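Local coordinates for DegV domain-containing protein spr0652 (Streptococcus pneumoniae, PDB 6CNG) that binds linoleic acid in an internal pocket and probably carries long-chain fatty acids for phosphorylation by fatty acid kinase, at residues M21-A27 / A98-V104; V48-V54 / S81-P86; L178-A183 / I207-A213. All blocks are in the same frame, centred on the assembly; numbering follows the deposited sequence.

Interaction 1. Residues M21-A27 / A98-V104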
loop_
_atom_site.group_PDB
_atom_site.type_symbol
_atom_site.label_atom_id
_atom_site.label_comp_id
_atom_site.label_asym_id
_atom_site.label_seq_id
_atom_site.Cartn_x
_atom_site.Cartn_y
_atom_site.Cartn_z
ATOM N N MET A 21 1.429 8.681 -27.892
ATOM C CA MET A 21 0.373 8.412 -26.865
ATOM C C MET A 21 0.910 7.558 -25.727
ATOM O O MET A 21 0.742 6.347 -25.727
ATOM C CB MET A 21 -0.811 7.702 -27.511
ATOM C CG MET A 21 -1.984 7.458 -26.577
ATOM S SD MET A 21 -3.081 8.876 -26.332
ATOM C CE MET A 21 -4.512 7.982 -25.783
ATOM N N THR A 22 1.510 8.206 -24.733
ATOM C CA THR A 22 2.241 7.524 -23.681
ATOM C C THR A 22 1.536 7.697 -22.345
ATOM O O THR A 22 0.814 8.671 -22.118
ATOM C CB THR A 22 3.690 8.003 -23.560
ATOM O OG1 THR A 22 3.731 9.370 -23.179
ATOM C CG2 THR A 22 4.441 7.850 -24.879
ATOM N N TRP A 23 1.725 6.698 -21.496
ATOM C CA TRP A 23 1.107 6.615 -20.182
ATOM C C TRP A 23 2.146 6.242 -19.131
ATOM O O TRP A 23 3.023 5.410 -19.368
ATOM C CB TRP A 23 0.051 5.520 -20.143
ATOM C CG TRP A 23 -0.972 5.605 -21.161
ATOM C CD1 TRP A 23 -0.852 5.280 -22.456
ATOM C CD2 TRP A 23 -2.312 6.012 -20.970
ATOM N NE1 TRP A 23 -2.033 5.463 -23.102
ATOM C CE2 TRP A 23 -2.948 5.924 -22.201
ATOM C CE3 TRP A 23 -3.033 6.458 -19.874
ATOM C CZ2 TRP A 23 -4.258 6.242 -22.366
ATOM C CZ3 TRP A 23 -4.331 6.777 -20.039
ATOM C CH2 TRP A 23 -4.937 6.662 -21.267
ATOM N N LYS A 24 2.039 6.865 -17.966
ATOM C CA LYS A 24 2.813 6.464 -16.806
ATOM C C LYS A 24 1.876 6.244 -15.624
ATOM O O LYS A 24 0.971 7.045 -15.373
ATOM C CB LYS A 24 3.888 7.491 -16.444
ATOM C CG LYS A 24 5.272 7.043 -16.770
ATOM C CD LYS A 24 6.338 8.101 -16.481
ATOM C CE LYS A 24 7.737 7.637 -16.876
ATOM N NZ LYS A 24 8.853 8.585 -16.527
ATOM N N ILE A 25 2.085 5.140 -14.923
ATOM C CA ILE A 25 1.493 4.904 -13.615
ATOM C C ILE A 25 2.609 5.064 -12.596
ATOM O O ILE A 25 3.595 4.319 -12.624
ATOM C CB ILE A 25 0.859 3.508 -13.521
ATOM C CG1 ILE A 25 -0.271 3.368 -14.534
ATOM C CG2 ILE A 25 0.347 3.270 -12.114
ATOM C CD1 ILE A 25 -0.766 1.939 -14.677
ATOM N N ILE A 26 2.449 6.038 -11.710
ATOM C CA ILE A 26 3.432 6.365 -10.683
ATOM C C ILE A 26 2.826 6.035 -9.331
ATOM O O ILE A 26 1.644 6.266 -9.102
ATOM C CB ILE A 26 3.836 7.850 -10.742
ATOM C CG1 ILE A 26 4.147 8.264 -12.170
ATOM C CG2 ILE A 26 5.031 8.084 -9.855
ATOM C CD1 ILE A 26 4.495 9.708 -12.340
ATOM N N ALA A 27 3.626 5.458 -8.456
ATOM C CA ALA A 27 3.179 5.185 -7.103
ATOM C C ALA A 27 4.344 5.405 -6.158
ATOM O O ALA A 27 5.494 5.266 -6.546
ATOM C CB ALA A 27 2.667 3.742 -6.949
ATOM N N ALA A 98 6.045 11.268 -20.464
ATOM C CA ALA A 98 4.700 10.718 -20.517
ATOM C C ALA A 98 3.696 11.843 -20.685
ATOM O O ALA A 98 3.874 12.930 -20.132
ATOM C CB ALA A 98 4.346 9.949 -19.250
ATOM N N LYS A 99 2.644 11.577 -21.454
ATOM C CA LYS A 99 1.596 12.568 -21.671
ATOM C C LYS A 99 0.366 12.344 -20.791
ATOM O O LYS A 99 -0.369 13.294 -20.502
ATOM C CB LYS A 99 1.170 12.568 -23.150
ATOM C CG LYS A 99 2.298 12.773 -24.186
ATOM C CD LYS A 99 2.900 11.437 -24.680
ATOM C CE LYS A 99 3.067 11.340 -26.212
ATOM N NZ LYS A 99 1.773 11.261 -26.948
ATOM N N ASN A 100 0.134 11.109 -20.371
ATOM C CA ASN A 100 -1.003 10.723 -19.549
ATOM C C ASN A 100 -0.442 10.086 -18.279
ATOM O O ASN A 100 0.155 9.010 -18.346
ATOM C CB ASN A 100 -1.836 9.698 -20.309
ATOM C CG ASN A 100 -2.717 10.305 -21.380
ATOM O OD1 ASN A 100 -2.684 11.484 -21.658
ATOM N ND2 ASN A 100 -3.520 9.473 -21.980
ATOM N N ILE A 101 -0.654 10.722 -17.118
ATOM C CA ILE A 101 -0.014 10.316 -15.867
ATOM C C ILE A 101 -1.041 10.138 -14.760
ATOM O O ILE A 101 -1.819 11.045 -14.474
ATOM C CB ILE A 101 1.051 11.328 -15.412
ATOM C CG1 ILE A 101 2.153 11.453 -16.453
ATOM C CG2 ILE A 101 1.644 10.900 -14.101
ATOM C CD1 ILE A 101 3.000 12.674 -16.285
ATOM N N PHE A 102 -1.002 8.974 -14.113
ATOM C CA PHE A 102 -1.722 8.699 -12.881
ATOM C C PHE A 102 -0.722 8.480 -11.768
ATOM O O PHE A 102 0.298 7.815 -11.948
ATOM C CB PHE A 102 -2.610 7.464 -13.007
ATOM C CG PHE A 102 -3.668 7.650 -13.993
ATOM C CD1 PHE A 102 -3.419 7.492 -15.332
ATOM C CD2 PHE A 102 -4.905 8.077 -13.599
ATOM C CE1 PHE A 102 -4.408 7.728 -16.257
ATOM C CE2 PHE A 102 -5.890 8.305 -14.515
ATOM C CZ PHE A 102 -5.640 8.132 -15.837
ATOM N N LEU A 103 -1.047 9.012 -10.611
ATOM C CA LEU A 103 -0.152 8.981 -9.479
ATOM C C LEU A 103 -0.980 8.546 -8.290
ATOM O O LEU A 103 -1.903 9.244 -7.888
ATOM C CB LEU A 103 0.463 10.368 -9.281
ATOM C CG LEU A 103 1.636 10.522 -8.332
ATOM C CD1 LEU A 103 2.043 11.972 -8.293
ATOM C CD2 LEU A 103 1.342 10.004 -6.939
ATOM N N VAL A 104 -0.657 7.389 -7.740
ATOM C CA VAL A 104 -1.318 6.871 -6.558
ATOM C C VAL A 104 -0.344 7.001 -5.407
ATOM O O VAL A 104 0.765 6.467 -5.463
ATOM C CB VAL A 104 -1.720 5.404 -6.748
ATOM C CG1 VAL A 104 -2.573 4.921 -5.596
ATOM C CG2 VAL A 104 -2.429 5.236 -8.049
#
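Lys24 and Ile26 supply both N-H and C=O groups to the neighbouring strand, whereas the residues alternating with them turn theirs elsewhere. Lys24 N donates to Asn100 O (2.9 Å) and Lys24 O accepts from Phe102 N (3.0 Å). One step further, Ile26 N reaches Phe102 O at 2.8 Å and Ile26 O receives Val104 N at 2.9 Å. The pairing starts less straight: Asn100 N meets Thr22 O at 3.1 Å with an N-H...O angle of only 136°, close to where 98-104 enters the strand. Several acceptors carry a second, weaker load, since Asn100 O also faces the CA-H of Trp23, and Lys24 O that of Ile101. Trp23, Ile25 and Ala27 make their backbone bonds to the other side, with Asn42, Thr44 and Val46, so strand 23-27 is hydrogen-bonded along both margins. Thr22 N, by contrast, is buried and has no partner in the model. Beyond CG the Lys24 chain is extended; its CB, CG and CD lie along the Ala98 methyl, and NZ bonds the carbonyls of Ala94 and Glu96 at the end of helix 88-95, whose dipole would probably welcome the positive charge.

With CG anti to its carbonyl carbon (chi1 -54°), Trp23 lays its six-membered ring beside Asn100, whose CB sits over the face 3.9 Å from the ring centroid, a CH-pi contact. Trp23 CZ3 then meets Phe102 CE1 rim to rim; helices 143-157 and 162-174 pack on this face. The reverse face joins Ile26 CD1 to Ile101 CG2 at 3.6 Å, beneath helix 88-95. Two in-register strands, 17° from exactly parallel and flanked by helices on both faces, are the hallmark of a layered alpha/beta sheet, here in the N-terminal part of the DegV fold.

Interaction 2. Residues V48-V54 / S81-P86. With EIC (linoleic acid), chain C.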
loop_
_atom_site.group_PDB
_atom_site.type_symbol
_atom_site.label_atom_id
_atom_site.label_comp_id
_atom_site.label_asym_id
_atom_site.label_seq_id
_atom_site.Cartn_x
_atom_site.Cartn_y
_atom_site.Cartn_z
ATOM N N VAL A 48 8.194 5.670 -6.601
ATOM C CA VAL A 48 8.919 6.790 -6.001
ATOM C C VAL A 48 9.195 6.443 -4.547
ATOM O O VAL A 48 8.266 6.364 -3.726
ATOM C CB VAL A 48 8.137 8.099 -6.145
ATOM C CG1 VAL A 48 8.919 9.241 -5.508
ATOM C CG2 VAL A 48 7.824 8.352 -7.591
ATOM N N PRO A 49 10.455 6.248 -4.171
ATOM C CA PRO A 49 10.753 5.730 -2.839
ATOM C C PRO A 49 10.573 6.761 -1.739
ATOM O O PRO A 49 10.926 7.932 -1.872
ATOM C CB PRO A 49 12.223 5.325 -2.960
ATOM C CG PRO A 49 12.749 6.225 -3.961
ATOM C CD PRO A 49 11.686 6.446 -4.956
ATOM N N LEU A 50 10.020 6.301 -0.635
ATOM C CA LEU A 50 10.203 6.999 0.625
ATOM C C LEU A 50 11.518 6.546 1.249
ATOM O O LEU A 50 12.162 5.609 0.785
ATOM C CB LEU A 50 9.028 6.735 1.574
ATOM C CG LEU A 50 7.815 7.622 1.309
ATOM C CD1 LEU A 50 6.975 7.108 0.175
ATOM C CD2 LEU A 50 6.975 7.804 2.535
ATOM N N THR A 51 11.894 7.204 2.334
ATOM C CA THR A 51 13.128 6.877 3.019
ATOM C C THR A 51 12.828 6.492 4.451
ATOM O O THR A 51 11.814 6.890 5.021
ATOM C CB THR A 51 14.090 8.054 3.022
ATOM O OG1 THR A 51 13.468 9.165 3.667
ATOM C CG2 THR A 51 14.446 8.436 1.619
ATOM N N ILE A 52 13.735 5.701 5.011
ATOM C CA ILE A 52 13.711 5.294 6.408
ATOM C C ILE A 52 15.084 5.573 6.996
ATOM O O ILE A 52 16.081 5.035 6.520
ATOM C CB ILE A 52 13.378 3.804 6.548
ATOM C CG1 ILE A 52 11.947 3.551 6.045
ATOM C CG2 ILE A 52 13.523 3.365 7.979
ATOM C CD1 ILE A 52 11.762 2.235 5.376
ATOM N N GLN A 53 15.134 6.408 8.015
ATOM C CA GLN A 53 16.387 6.776 8.661
ATOM C C GLN A 53 16.564 5.941 9.924
ATOM O O GLN A 53 15.700 5.959 10.802
ATOM C CB GLN A 53 16.352 8.266 9.005
ATOM C CG GLN A 53 17.636 8.830 9.651
ATOM C CD GLN A 53 17.378 9.959 10.680
ATOM O OE1 GLN A 53 17.346 9.729 11.899
ATOM N NE2 GLN A 53 17.204 11.178 10.183
ATOM N N VAL A 54 17.681 5.216 10.011
ATOM C CA VAL A 54 18.060 4.461 11.202
ATOM C C VAL A 54 19.390 5.005 11.693
ATOM O O VAL A 54 20.422 4.780 11.059
ATOM C CB VAL A 54 18.176 2.964 10.913
ATOM C CG1 VAL A 54 18.387 2.227 12.169
ATOM C CG2 VAL A 54 16.940 2.473 10.190
ATOM N N SER A 81 13.542 4.688 14.767
ATOM C CA SER A 81 13.722 4.981 13.352
ATOM C C SER A 81 12.530 5.798 12.849
ATOM O O SER A 81 11.452 5.780 13.439
ATOM C CB SER A 81 13.884 3.667 12.573
ATOM O OG SER A 81 15.015 2.919 13.021
ATOM N N LYS A 82 12.732 6.498 11.727
ATOM C CA LYS A 82 11.795 7.484 11.194
ATOM C C LYS A 82 11.640 7.343 9.688
ATOM O O LYS A 82 12.605 7.061 8.999
ATOM C CB LYS A 82 12.337 8.886 11.487
ATOM C CG LYS A 82 11.785 10.007 10.595
ATOM C CD LYS A 82 12.248 11.405 11.052
ATOM C CE LYS A 82 11.477 12.555 10.379
ATOM N NZ LYS A 82 10.349 12.108 9.491
ATOM N N SER A 83 10.444 7.568 9.164
ATOM C CA SER A 83 10.237 7.621 7.718
ATOM C C SER A 83 10.096 9.062 7.212
ATOM O O SER A 83 9.795 9.985 7.969
ATOM C CB SER A 83 9.007 6.817 7.320
ATOM O OG SER A 83 7.854 7.431 7.773
ATOM N N ALA A 84 10.337 9.238 5.910
ATOM C CA ALA A 84 10.120 10.519 5.254
ATOM C C ALA A 84 9.525 10.299 3.876
ATOM O O ALA A 84 9.798 9.297 3.224
ATOM C CB ALA A 84 11.415 11.309 5.065
ATOM N N CYS A 85 8.746 11.262 3.439
ATOM C CA CYS A 85 7.999 11.155 2.193
ATOM C C CYS A 85 8.813 11.717 1.039
ATOM O O CYS A 85 9.819 12.392 1.235
ATOM C CB CYS A 85 6.669 11.900 2.326
ATOM S SG CYS A 85 6.802 13.663 2.434
ATOM N N PRO A 86 8.383 11.472 -0.201
ATOM C CA PRO A 86 9.118 12.002 -1.342
ATOM C C PRO A 86 8.971 13.500 -1.484
ATOM O O PRO A 86 7.948 14.101 -1.151
ATOM C CB PRO A 86 8.475 11.290 -2.529
ATOM C CG PRO A 86 7.821 10.121 -1.936
ATOM C CD PRO A 86 7.281 10.627 -0.661
HETATM C C1 EIC C . 6.164 9.038 5.850
HETATM C C2 EIC C . 5.504 7.688 5.595
HETATM C C3 EIC C . 4.545 7.260 6.683
HETATM C C4 EIC C . 3.700 6.086 6.248
HETATM C C5 EIC C . 2.667 5.714 7.289
HETATM C C6 EIC C . 1.738 4.605 6.806
HETATM C C7 EIC C . 2.384 3.213 6.814
HETATM C C8 EIC C . 1.472 2.183 6.173
HETATM C C9 EIC C . 2.222 0.875 6.104
HETATM C C10 EIC C . 2.074 -0.051 7.027
HETATM C C11 EIC C . 1.161 0.126 8.233
HETATM C C12 EIC C . 0.359 -1.165 8.323
HETATM C C13 EIC C . -0.950 -1.227 8.437
HETATM C C14 EIC C . -1.818 0.011 8.527
HETATM C C15 EIC C . -2.207 0.531 7.146
HETATM C C16 EIC C . -3.098 1.754 7.298
HETATM C C17 EIC C . -3.379 2.402 5.973
HETATM C C18 EIC C . -4.230 3.633 6.186
HETATM O O1 EIC C . 5.752 10.084 5.279
HETATM O O2 EIC C . 7.133 9.099 6.645
HETATM O O HOH W 1 12.410 10.957 1.351
HETATM O O HOH W 2 13.972 8.740 6.697
#
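Leu50 and Pro86 meet at a slant, one methyl, CD1, resting on the proline CD at 3.6 Å while the other, CD2, turns to the bound linoleic acid and comes within 3.4 Å of EIC C2. With CG anti to its own carbonyl carbon (chi1 -82°), Leu50 can span both partners, and its CB also lies 3.1 Å from Ala84 O. Val48 CG1 reaches the same proline at CB (3.6 Å), beside Tyr91 of helix 88-95. The segments then form an antiparallel beta pair: Thr51 with Ala84 and Gln53 with Lys82 are hydrogen-bonded pairs, Ile52 with Ser83 a non-hydrogen-bonded one. This alternation sends Ile52 and Ser83 to one face, where Ser83 lies beside the carboxyl end of the fatty acid, consistent with a role in binding the head group. Ser83 OG is hydrogen-bonded to Tyr288 OH, and Ser111 OG to the ligand. On the reverse face, Thr51 OG1 lies 3.3 Å from the Ala84 methyl and holds two waters, one bonded to Cys85 O and the other to Lys82 O. The extended Lys82 chain turns only at its last bond (chi4 5°, nearly eclipsed), bringing NZ to Ser83 O at 2.7 Å.

Interaction 3. Residues L178-A183 / I207-A213. With EIC (linoleic acid), chain C.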
loop_
_atom_site.group_PDB
_atom_site.type_symbol
_atom_site.label_atom_id
_atom_site.label_comp_id
_atom_site.label_asym_id
_atom_site.label_seq_id
_atom_site.Cartn_x
_atom_site.Cartn_y
_atom_site.Cartn_z
ATOM N N LEU A 178 -9.063 -2.303 2.615
ATOM C CA LEU A 178 -7.859 -2.864 3.222
ATOM C C LEU A 178 -8.168 -3.454 4.591
ATOM O O LEU A 178 -8.811 -2.820 5.418
ATOM C CB LEU A 178 -6.755 -1.800 3.376
ATOM C CG LEU A 178 -5.415 -2.330 3.924
ATOM C CD1 LEU A 178 -4.624 -3.043 2.880
ATOM C CD2 LEU A 178 -4.574 -1.240 4.495
ATOM N N LEU A 179 -7.687 -4.656 4.837
ATOM C CA LEU A 179 -7.623 -5.213 6.174
ATOM C C LEU A 179 -6.160 -5.490 6.474
ATOM O O LEU A 179 -5.413 -5.908 5.593
ATOM C CB LEU A 179 -8.377 -6.529 6.257
ATOM C CG LEU A 179 -9.840 -6.569 6.683
ATOM C CD1 LEU A 179 -10.467 -7.905 6.337
ATOM C CD2 LEU A 179 -9.972 -6.360 8.170
ATOM N N PHE A 180 -5.747 -5.239 7.704
ATOM C CA PHE A 180 -4.389 -5.563 8.120
ATOM C C PHE A 180 -4.420 -6.395 9.385
ATOM O O PHE A 180 -5.372 -6.345 10.165
ATOM C CB PHE A 180 -3.528 -4.314 8.291
ATOM C CG PHE A 180 -4.099 -3.297 9.215
ATOM C CD1 PHE A 180 -4.005 -3.452 10.578
ATOM C CD2 PHE A 180 -4.700 -2.160 8.713
ATOM C CE1 PHE A 180 -4.507 -2.521 11.404
ATOM C CE2 PHE A 180 -5.212 -1.221 9.547
ATOM C CZ PHE A 180 -5.123 -1.386 10.884
ATOM N N VAL A 181 -3.388 -7.202 9.552
ATOM C CA VAL A 181 -3.111 -7.852 10.821
ATOM C C VAL A 181 -1.675 -7.579 11.204
ATOM O O VAL A 181 -0.747 -7.962 10.483
ATOM C CB VAL A 181 -3.326 -9.362 10.783
ATOM C CG1 VAL A 181 -3.064 -9.920 12.151
ATOM C CG2 VAL A 181 -4.715 -9.640 10.285
ATOM N N LEU A 182 -1.499 -6.977 12.354
ATOM C CA LEU A 182 -0.186 -6.605 12.821
ATOM C C LEU A 182 0.080 -7.265 14.163
ATOM O O LEU A 182 -0.679 -7.102 15.111
ATOM C CB LEU A 182 -0.096 -5.087 12.934
ATOM C CG LEU A 182 -0.632 -4.296 11.761
ATOM C CD1 LEU A 182 -0.468 -2.816 12.012
ATOM C CD2 LEU A 182 0.074 -4.674 10.496
ATOM N N ALA A 183 1.202 -7.972 14.237
ATOM C CA ALA A 183 1.717 -8.482 15.492
ATOM C C ALA A 183 2.512 -7.438 16.260
ATOM O O ALA A 183 2.651 -7.554 17.474
ATOM C CB ALA A 183 2.604 -9.669 15.178
ATOM N N ILE A 207 -1.069 -10.626 21.097
ATOM C CA ILE A 207 -2.251 -9.933 20.604
ATOM C C ILE A 207 -1.898 -9.169 19.334
ATOM O O ILE A 207 -1.134 -8.197 19.376
ATOM C CB ILE A 207 -2.838 -9.004 21.669
ATOM C CG1 ILE A 207 -3.370 -9.825 22.851
ATOM C CG2 ILE A 207 -3.909 -8.155 21.076
ATOM C CD1 ILE A 207 -4.402 -10.870 22.480
ATOM N N ARG A 208 -2.482 -9.590 18.205
ATOM C CA ARG A 208 -2.273 -8.945 16.917
ATOM C C ARG A 208 -3.450 -8.033 16.618
ATOM O O ARG A 208 -4.594 -8.368 16.926
ATOM C CB ARG A 208 -2.112 -9.982 15.811
ATOM C CG ARG A 208 -1.187 -11.109 16.207
ATOM C CD ARG A 208 -0.760 -12.000 15.065
ATOM N NE ARG A 208 0.058 -13.112 15.578
ATOM C CZ ARG A 208 0.261 -14.280 14.958
ATOM N NH1 ARG A 208 -0.286 -14.528 13.775
ATOM N NH2 ARG A 208 1.016 -15.212 15.533
ATOM N N MET A 209 -3.152 -6.862 16.066
ATOM C CA MET A 209 -4.168 -5.881 15.719
ATOM C C MET A 209 -4.802 -6.230 14.385
ATOM O O MET A 209 -4.134 -6.249 13.358
ATOM C CB MET A 209 -3.548 -4.502 15.607
ATOM C CG MET A 209 -4.548 -3.445 15.250
ATOM S SD MET A 209 -3.799 -1.840 15.098
ATOM C CE MET A 209 -5.204 -0.756 14.850
ATOM N N VAL A 210 -6.098 -6.451 14.396
ATOM C CA VAL A 210 -6.865 -6.643 13.182
ATOM C C VAL A 210 -7.574 -5.330 12.912
ATOM O O VAL A 210 -8.326 -4.836 13.752
ATOM C CB VAL A 210 -7.863 -7.789 13.356
ATOM C CG1 VAL A 210 -8.684 -7.944 12.144
ATOM C CG2 VAL A 210 -7.136 -9.066 13.660
ATOM N N GLY A 211 -7.313 -4.740 11.764
ATOM C CA GLY A 211 -7.824 -3.414 11.528
ATOM C C GLY A 211 -8.097 -3.200 10.066
ATOM O O GLY A 211 -7.829 -4.051 9.220
ATOM N N LYS A 212 -8.650 -2.032 9.776
ATOM C CA LYS A 212 -8.906 -1.626 8.417
ATOM C C LYS A 212 -8.385 -0.222 8.197
ATOM O O LYS A 212 -8.156 0.523 9.139
ATOM C CB LYS A 212 -10.397 -1.640 8.097
ATOM C CG LYS A 212 -11.235 -0.668 8.868
ATOM C CD LYS A 212 -12.714 -0.817 8.503
ATOM C CE LYS A 212 -13.613 0.282 9.066
ATOM N NZ LYS A 212 -15.103 0.025 8.828
ATOM N N ALA A 213 -8.199 0.131 6.933
ATOM C CA ALA A 213 -8.055 1.536 6.576
ATOM C C ALA A 213 -9.407 2.221 6.743
ATOM O O ALA A 213 -10.415 1.764 6.195
ATOM C CB ALA A 213 -7.551 1.671 5.140
HETATM C C1 EIC C . 6.164 9.038 5.850
HETATM C C2 EIC C . 5.504 7.688 5.595
HETATM C C3 EIC C . 4.545 7.260 6.683
HETATM C C4 EIC C . 3.700 6.086 6.248
HETATM C C5 EIC C . 2.667 5.714 7.289
HETATM C C6 EIC C . 1.738 4.605 6.806
HETATM C C7 EIC C . 2.384 3.213 6.814
HETATM C C8 EIC C . 1.472 2.183 6.173
HETATM C C9 EIC C . 2.222 0.875 6.104
HETATM C C10 EIC C . 2.074 -0.051 7.027
HETATM C C11 EIC C . 1.161 0.126 8.233
HETATM C C12 EIC C . 0.359 -1.165 8.323
HETATM C C13 EIC C . -0.950 -1.227 8.437
HETATM C C14 EIC C . -1.818 0.011 8.527
HETATM C C15 EIC C . -2.207 0.531 7.146
HETATM C C16 EIC C . -3.098 1.754 7.298
HETATM C C17 EIC C . -3.379 2.402 5.973
HETATM C C18 EIC C . -4.230 3.633 6.186
HETATM O O1 EIC C . 5.752 10.084 5.279
HETATM O O2 EIC C . 7.133 9.099 6.645
HETATM O O HOH W 3 -10.851 -0.159 3.967
#
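Leu182 O accepts the shortest hydrogen bond between the two strands, from Met209 N at 2.7 Å (N-H...O angle 148°), and Arg208 CA lies 3.0 Å from the same Leu182 O, a CA-H...O contact. The pair forms part of a mixed beta sheet in which strand 176-182 runs between antiparallel neighbours 207-213 and 294-300. Gly211 O is doubly approached too, by Phe180 N at 2.8 Å and by the CA-H of Leu179.

Phe180 carries the side-chain contact. Its CG stands between the backbone N and the carbonyl carbon (chi1 55°), which folds the ring across the neighbouring strand and onto Gly211, whose CA lies 3.7 Å from the ring centroid and 25° off its normal, a CH-pi contact. Without a side chain there, the ring can settle directly on the backbone. Met209, extended throughout, runs past the rim and places SD 3.8 Å from Phe180 CE1, an edge-on Met-aromatic contact. The opposite ring face receives the fatty acid chain, so the aromatic group is sandwiched between strand and ligand and helps line the pocket with Leu178 and Leu182. Across the sheet, Val181 and Val210 lie side by side pointing away from the lipid, on the face where helix 228-242 touches Leu179. At the pocket's far end, the CB of Ala213 rests 4.0 Å from EIC C18, the terminal methyl.

Overall arrangement
Along the chain, both segments of interaction 2 fall between those of interaction 1, and interaction 3 follows both. The first two belong to one mixed sheet: strands 23-28 and 43-54 are neighbours in it, Ala27 O lies 2.7 Å from Val48 N in a probable hydrogen bond, and the two centres are 23 Å apart. Interaction 3 sits in the second sheet; it and interaction 1 flank the middle of the molecule, with centres about 31 Å apart. Its nearest atoms are about 14 Å from those of interaction 2, yet linoleic acid touches both, carboxyl end at 81-86 and tail at 178-183 and 207-213. The ligand thus spans the space between the two sheets.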